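Uncharacterized protein yqbN (Bacillus subtilis, PDB 3KLU) is uncharacterised but belongs to the XkdN-like family of phage tail assembly chaperones, and so probably assists assembly of a phage-type tail. Local coordinates at residues A[25-30]-A[43-48]; A[84-89]-A[128-133]. All blocks are in the same frame, centred on the assembly; numbering follows the deposited sequence.

Interaction 1. Residues A[25-30]-A[43-48]; sequences EVEVPI and PFIFKA
Two neighbouring strands of a small three-stranded antiparallel sheet pair through Val26–Val28 and Phe44–Phe46. Val26 and Phe46 form one hydrogen-bonded pair and Val28 and Phe44 the next, with Glu27 facing Ile45 at the non-hydrogen-bonded site between them. The bond from Phe46 N to Val26 O measures 2.8 Å, that from Phe44 N to Val28 O 2.6 Å.

One face of the pairing is aromatic. Ile30 lies over the Phe44 ring, its CB 4.0 Å from the ring centroid in a CH-pi contact, while its CG1 meets the rim of Phe46 in plane, 3.9 Å from CZ. Val28 crosses Phe46 at about a right angle, with CB 3.8 Å from CE1. On the opposite face, the Glu27 chain, extended beyond CG, runs beside Ile45, its CG 3.8 Å from Ile45 CG1, and its carboxylate end rests against the Pro43 ring.

Strand 44-46 is central, with strand 90-92 on its other edge, where the Ile45 backbone is hydrogen-bonded to Val91 and Tyr92. Helix 120-133 packs beneath the aromatic face, Trp126 meeting both phenylalanine rings and Ile133 touching Val26.

Interaction 2. Residues A[84-89]-A[128-133]; sequences RIAVET and NKAIEI
The C-terminal segments 84-89 of helix 78-89 and 128-133 of helix 120-133 cross steeply, their N-to-C directions 74° apart, and their axes come within 8.7 Å of each other. Ala86 and Ala130 mark the crossing, with CA atoms 5.0 Å apart. Such a close approach is possible because small residues occupy this point: Ala130 points its CB at the other helix and sets it 3.5 Å from Ala86 CA, so that a methyl group meets backbone directly. The Ala86 methyl lies to the side of this approach, yet still touches the Ala130 CB.

One turn further along the first helix, Thr89 continues the contact through its methyl branch. Its chi1 of -61° sets OG1 beside the backbone N and CG2 anti to it, and that methyl lies 3.7 Å from Ile133 CG2, the two side chains crossing at a slant. The hydroxyl branch is engaged within its own helix: OG1 donates to Ile85 O at 2.7 Å, approaching from above the carbonyl plane. Ile85 O also accepts from Thr89 N and is therefore gripped by two donors from one residue. Thr89 OG1 is bonded in addition to Asn134 ND2, just beyond the second helix, and the same amide nitrogen is hydrogen-bonded to Ala130 O. Apart from these, Ile85 CG2 and Ile131 CD1 make a looser apolar contact at 4.5 Å.

Between the two segments the contact is thus chiefly one of methyl groups, with the Ala86 CA, buried near the centre of the chain. Its one polar side chain, Thr89, divides its roles: the methyl packs across the interface, while the buried hydroxyl is satisfied by Ile85 O and by Asn134, whose amide ties the ends of both helices together.

Interactions 1 and 2 are consecutive along the chain, and their centres lie about 10 Å apart as two layers of one domain, sheet over crossed helices. They meet directly. Lys47 N is 2.9 Å from Thr89 O, a probable hydrogen bond joining the end of the middle strand to the end of helix 78-89, just before the chain enters strand 90-92. Ile133 serves both contacts: its CG1 lies 3.7 Å from Phe46 CB and its CD1 the same distance from Val26 CB. Phe46 also touches Thr89 and Ala130, and so contacts both helices. The bound manganese ion is remote, about 13 Å from the Pro43 side chain.

Interaction 1. Residues A[25-30]-A[43-48]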
loop_
_atom_site.group_PDB
_atom_site.type_symbol
_atom_site.label_atom_id
_atom_site.label_comp_id
_atom_site.label_asym_id
_atom_site.label_seq_id
_atom_site.Cartn_x
_atom_site.Cartn_y
_atom_site.Cartn_z
ATOM N N GLU A 25 7.752 -6.559 -4.308
ATOM C CA GLU A 25 8.301 -5.315 -3.798
ATOM C C GLU A 25 8.489 -4.704 -5.175
ATOM O O GLU A 25 9.531 -4.824 -5.805
ATOM C CB GLU A 25 9.619 -5.494 -3.064
ATOM C CG GLU A 25 9.432 -5.452 -1.557
ATOM C CD GLU A 25 10.407 -4.507 -0.858
ATOM O OE1 GLU A 25 11.184 -3.815 -1.555
ATOM O OE2 GLU A 25 10.393 -4.456 0.393
ATOM N N VAL A 26 7.395 -4.123 -5.652
ATOM C CA VAL A 26 7.272 -3.512 -6.958
ATOM C C VAL A 26 7.439 -1.988 -6.895
ATOM O O VAL A 26 6.735 -1.310 -6.134
ATOM C CB VAL A 26 5.879 -3.857 -7.499
ATOM C CG1 VAL A 26 5.590 -3.131 -8.779
ATOM C CG2 VAL A 26 5.784 -5.353 -7.691
ATOM N N GLU A 27 8.369 -1.446 -7.679
ATOM C CA GLU A 27 8.598 0.002 -7.715
ATOM C C GLU A 27 7.706 0.601 -8.783
ATOM O O GLU A 27 7.632 0.089 -9.889
ATOM C CB GLU A 27 10.027 0.317 -8.079
ATOM C CG GLU A 27 10.993 0.409 -6.947
ATOM C CD GLU A 27 12.360 0.833 -7.470
ATOM O OE1 GLU A 27 13.267 1.113 -6.653
ATOM O OE2 GLU A 27 12.510 0.883 -8.719
ATOM N N VAL A 28 7.060 1.707 -8.453
ATOM C CA VAL A 28 6.138 2.365 -9.365
ATOM C C VAL A 28 6.255 3.861 -9.189
ATOM O O VAL A 28 6.092 4.375 -8.070
ATOM C CB VAL A 28 4.666 2.016 -9.037
ATOM C CG1 VAL A 28 3.758 2.667 -10.043
ATOM C CG2 VAL A 28 4.457 0.507 -8.988
ATOM N N PRO A 29 6.519 4.590 -10.283
ATOM C CA PRO A 29 6.641 6.052 -10.205
ATOM C C PRO A 29 5.247 6.698 -10.172
ATOM O O PRO A 29 4.725 7.148 -11.175
ATOM C CB PRO A 29 7.436 6.394 -11.450
ATOM C CG PRO A 29 6.898 5.402 -12.439
ATOM C CD PRO A 29 6.763 4.101 -11.647
ATOM N N ILE A 30 4.651 6.746 -8.993
ATOM C CA ILE A 30 3.322 7.312 -8.815
ATOM C C ILE A 30 3.224 8.800 -9.134
ATOM O O ILE A 30 2.146 9.286 -9.458
ATOM C CB ILE A 30 2.847 7.060 -7.366
ATOM C CG1 ILE A 30 2.466 5.577 -7.212
ATOM C CG2 ILE A 30 1.681 7.985 -7.002
ATOM C CD1 ILE A 30 1.254 5.171 -7.999
ATOM N N PRO A 43 10.435 6.512 -7.214
ATOM C CA PRO A 43 9.236 5.664 -7.307
ATOM C C PRO A 43 8.747 5.143 -5.961
ATOM O O PRO A 43 9.512 5.051 -5.002
ATOM C CB PRO A 43 9.681 4.523 -8.226
ATOM C CG PRO A 43 11.134 4.371 -7.875
ATOM C CD PRO A 43 11.621 5.799 -7.745
ATOM N N PHE A 44 7.459 4.839 -5.895
ATOM C CA PHE A 44 6.901 4.274 -4.685
ATOM C C PHE A 44 7.221 2.786 -4.743
ATOM O O PHE A 44 7.283 2.206 -5.830
ATOM C CB PHE A 44 5.394 4.413 -4.692
ATOM C CG PHE A 44 4.907 5.684 -4.126
ATOM C CD1 PHE A 44 5.592 6.858 -4.334
ATOM C CD2 PHE A 44 3.721 5.713 -3.432
ATOM C CE1 PHE A 44 5.076 8.081 -3.843
ATOM C CE2 PHE A 44 3.187 6.921 -2.935
ATOM C CZ PHE A 44 3.868 8.104 -3.144
ATOM N N ILE A 45 7.424 2.182 -3.573
ATOM C CA ILE A 45 7.659 0.755 -3.474
ATOM C C ILE A 45 6.443 0.134 -2.795
ATOM O O ILE A 45 6.091 0.490 -1.635
ATOM C CB ILE A 45 8.867 0.448 -2.642
ATOM C CG1 ILE A 45 10.091 1.043 -3.302
ATOM C CG2 ILE A 45 9.047 -1.077 -2.521
ATOM C CD1 ILE A 45 11.352 0.831 -2.465
ATOM N N PHE A 46 5.796 -0.772 -3.531
ATOM C CA PHE A 46 4.613 -1.488 -3.068
ATOM C C PHE A 46 4.983 -2.942 -2.796
ATOM O O PHE A 46 5.979 -3.459 -3.338
ATOM C CB PHE A 46 3.500 -1.470 -4.114
ATOM C CG PHE A 46 2.948 -0.077 -4.423
ATOM C CD1 PHE A 46 3.651 0.804 -5.252
ATOM C CD2 PHE A 46 1.691 0.303 -3.960
ATOM C CE1 PHE A 46 3.091 2.034 -5.620
ATOM C CE2 PHE A 46 1.124 1.530 -4.320
ATOM C CZ PHE A 46 1.814 2.393 -5.146
ATOM N N LYS A 47 4.195 -3.574 -1.932
ATOM C CA LYS A 47 4.365 -4.973 -1.572
ATOM C C LYS A 47 3.072 -5.412 -0.924
ATOM O O LYS A 47 2.723 -4.921 0.144
ATOM C CB LYS A 47 5.497 -5.163 -0.576
ATOM C CG LYS A 47 5.752 -6.628 -0.242
ATOM C CD LYS A 47 6.679 -6.729 0.969
ATOM C CE LYS A 47 7.323 -8.087 1.033
ATOM N NZ LYS A 47 6.219 -9.066 1.017
ATOM N N ALA A 48 2.355 -6.311 -1.593
ATOM C CA ALA A 48 1.086 -6.851 -1.098
ATOM C C ALA A 48 1.117 -7.260 0.386
ATOM O O ALA A 48 2.123 -7.755 0.918
ATOM C CB ALA A 48 0.664 -8.062 -1.944
#

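Interaction 2. Residues A[84-89]-A[128-133]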
loop_
_atom_site.group_PDB
_atom_site.type_symbol
_atom_site.label_atom_id
_atom_site.label_comp_id
_atom_site.label_asym_id
_atom_site.label_seq_id
_atom_site.Cartn_x
_atom_site.Cartn_y
_atom_site.Cartn_z
ATOM N N ARG A 84 -6.624 2.354 3.817
ATOM C CA ARG A 84 -5.783 1.710 4.804
ATOM C C ARG A 84 -4.985 0.605 4.111
ATOM O O ARG A 84 -3.818 0.419 4.399
ATOM C CB ARG A 84 -6.624 1.102 5.928
ATOM C CG ARG A 84 -7.757 1.950 6.453
ATOM C CD ARG A 84 -7.380 2.805 7.638
ATOM N NE ARG A 84 -6.559 2.099 8.623
ATOM C CZ ARG A 84 -6.988 1.157 9.453
ATOM N NH1 ARG A 84 -8.259 0.767 9.443
ATOM N NH2 ARG A 84 -6.136 0.614 10.319
ATOM N N ILE A 85 -5.599 -0.127 3.184
ATOM C CA ILE A 85 -4.877 -1.199 2.485
ATOM C C ILE A 85 -3.659 -0.622 1.739
ATOM O O ILE A 85 -2.520 -1.184 1.797
ATOM C CB ILE A 85 -5.783 -1.920 1.443
ATOM C CG1 ILE A 85 -6.946 -2.635 2.135
ATOM C CG2 ILE A 85 -4.949 -2.905 0.644
ATOM C CD1 ILE A 85 -7.924 -3.356 1.172
ATOM N N ALA A 86 -3.911 0.490 1.033
ATOM C CA ALA A 86 -2.882 1.181 0.260
ATOM C C ALA A 86 -1.741 1.649 1.163
ATOM O O ALA A 86 -0.556 1.436 0.847
ATOM C CB ALA A 86 -3.502 2.396 -0.493
ATOM N N VAL A 87 -2.092 2.291 2.281
ATOM C CA VAL A 87 -1.070 2.744 3.212
ATOM C C VAL A 87 -0.150 1.570 3.580
ATOM O O VAL A 87 1.054 1.685 3.487
ATOM C CB VAL A 87 -1.723 3.350 4.495
ATOM C CG1 VAL A 87 -0.681 3.443 5.667
ATOM C CG2 VAL A 87 -2.223 4.769 4.182
ATOM N N GLU A 88 -0.730 0.430 3.957
ATOM C CA GLU A 88 0.063 -0.739 4.365
ATOM C C GLU A 88 0.748 -1.516 3.195
ATOM O O GLU A 88 1.798 -2.155 3.351
ATOM C CB GLU A 88 -0.820 -1.633 5.232
ATOM C CG GLU A 88 -1.119 -0.957 6.569
ATOM C CD GLU A 88 -2.055 -1.770 7.471
ATOM O OE1 GLU A 88 -2.132 -3.016 7.325
ATOM O OE2 GLU A 88 -2.711 -1.167 8.349
ATOM N N THR A 89 0.178 -1.415 2.008
ATOM C CA THR A 89 0.799 -2.039 0.850
ATOM C C THR A 89 1.974 -1.163 0.375
ATOM O O THR A 89 2.816 -1.598 -0.403
ATOM C CB THR A 89 -0.230 -2.128 -0.256
ATOM O OG1 THR A 89 -1.297 -2.947 0.216
ATOM C CG2 THR A 89 0.356 -2.661 -1.549
ATOM N N ASN A 128 -5.422 2.654 -6.668
ATOM C CA ASN A 128 -5.603 1.537 -7.573
ATOM C C ASN A 128 -4.360 0.670 -7.709
ATOM O O ASN A 128 -4.466 -0.540 -7.762
ATOM C CB ASN A 128 -6.074 2.036 -8.943
ATOM C CG ASN A 128 -7.298 2.910 -8.837
ATOM O OD1 ASN A 128 -8.203 2.634 -8.056
ATOM N ND2 ASN A 128 -7.335 3.979 -9.623
ATOM N N LYS A 129 -3.173 1.253 -7.766
ATOM C CA LYS A 129 -2.000 0.393 -7.884
ATOM C C LYS A 129 -1.935 -0.566 -6.687
ATOM O O LYS A 129 -1.608 -1.738 -6.831
ATOM C CB LYS A 129 -0.704 1.201 -7.926
ATOM C CG LYS A 129 0.552 0.305 -8.152
ATOM C CD LYS A 129 0.710 -0.036 -9.657
ATOM C CE LYS A 129 1.226 -1.451 -9.863
ATOM N NZ LYS A 129 1.523 -1.721 -11.310
ATOM N N ALA A 130 -2.229 -0.040 -5.504
ATOM C CA ALA A 130 -2.195 -0.822 -4.270
ATOM C C ALA A 130 -3.183 -1.978 -4.335
ATOM O O ALA A 130 -2.859 -3.112 -3.994
ATOM C CB ALA A 130 -2.525 0.080 -3.084
ATOM N N ILE A 131 -4.398 -1.674 -4.768
ATOM C CA ILE A 131 -5.444 -2.677 -4.879
ATOM C C ILE A 131 -4.990 -3.753 -5.862
ATOM O O ILE A 131 -5.200 -4.944 -5.653
ATOM C CB ILE A 131 -6.746 -2.037 -5.378
ATOM C CG1 ILE A 131 -7.192 -0.981 -4.376
ATOM C CG2 ILE A 131 -7.816 -3.076 -5.576
ATOM C CD1 ILE A 131 -7.199 -1.486 -2.959
ATOM N N GLU A 132 -4.338 -3.304 -6.924
ATOM C CA GLU A 132 -3.841 -4.184 -7.955
ATOM C C GLU A 132 -2.686 -5.013 -7.426
ATOM O O GLU A 132 -2.620 -6.203 -7.689
ATOM C CB GLU A 132 -3.384 -3.351 -9.153
ATOM C CG GLU A 132 -2.641 -4.149 -10.235
ATOM C CD GLU A 132 -1.948 -3.249 -11.252
ATOM O OE1 GLU A 132 -2.548 -2.225 -11.654
ATOM O OE2 GLU A 132 -0.809 -3.572 -11.646
ATOM N N ILE A 133 -1.760 -4.379 -6.710
ATOM C CA ILE A 133 -0.625 -5.082 -6.134
ATOM C C ILE A 133 -1.077 -6.236 -5.183
ATOM O O ILE A 133 -0.326 -7.195 -4.952
ATOM C CB ILE A 133 0.258 -4.100 -5.335
ATOM C CG1 ILE A 133 1.088 -3.236 -6.293
ATOM C CG2 ILE A 133 1.187 -4.868 -4.380
ATOM C CD1 ILE A 133 2.214 -3.951 -6.960
#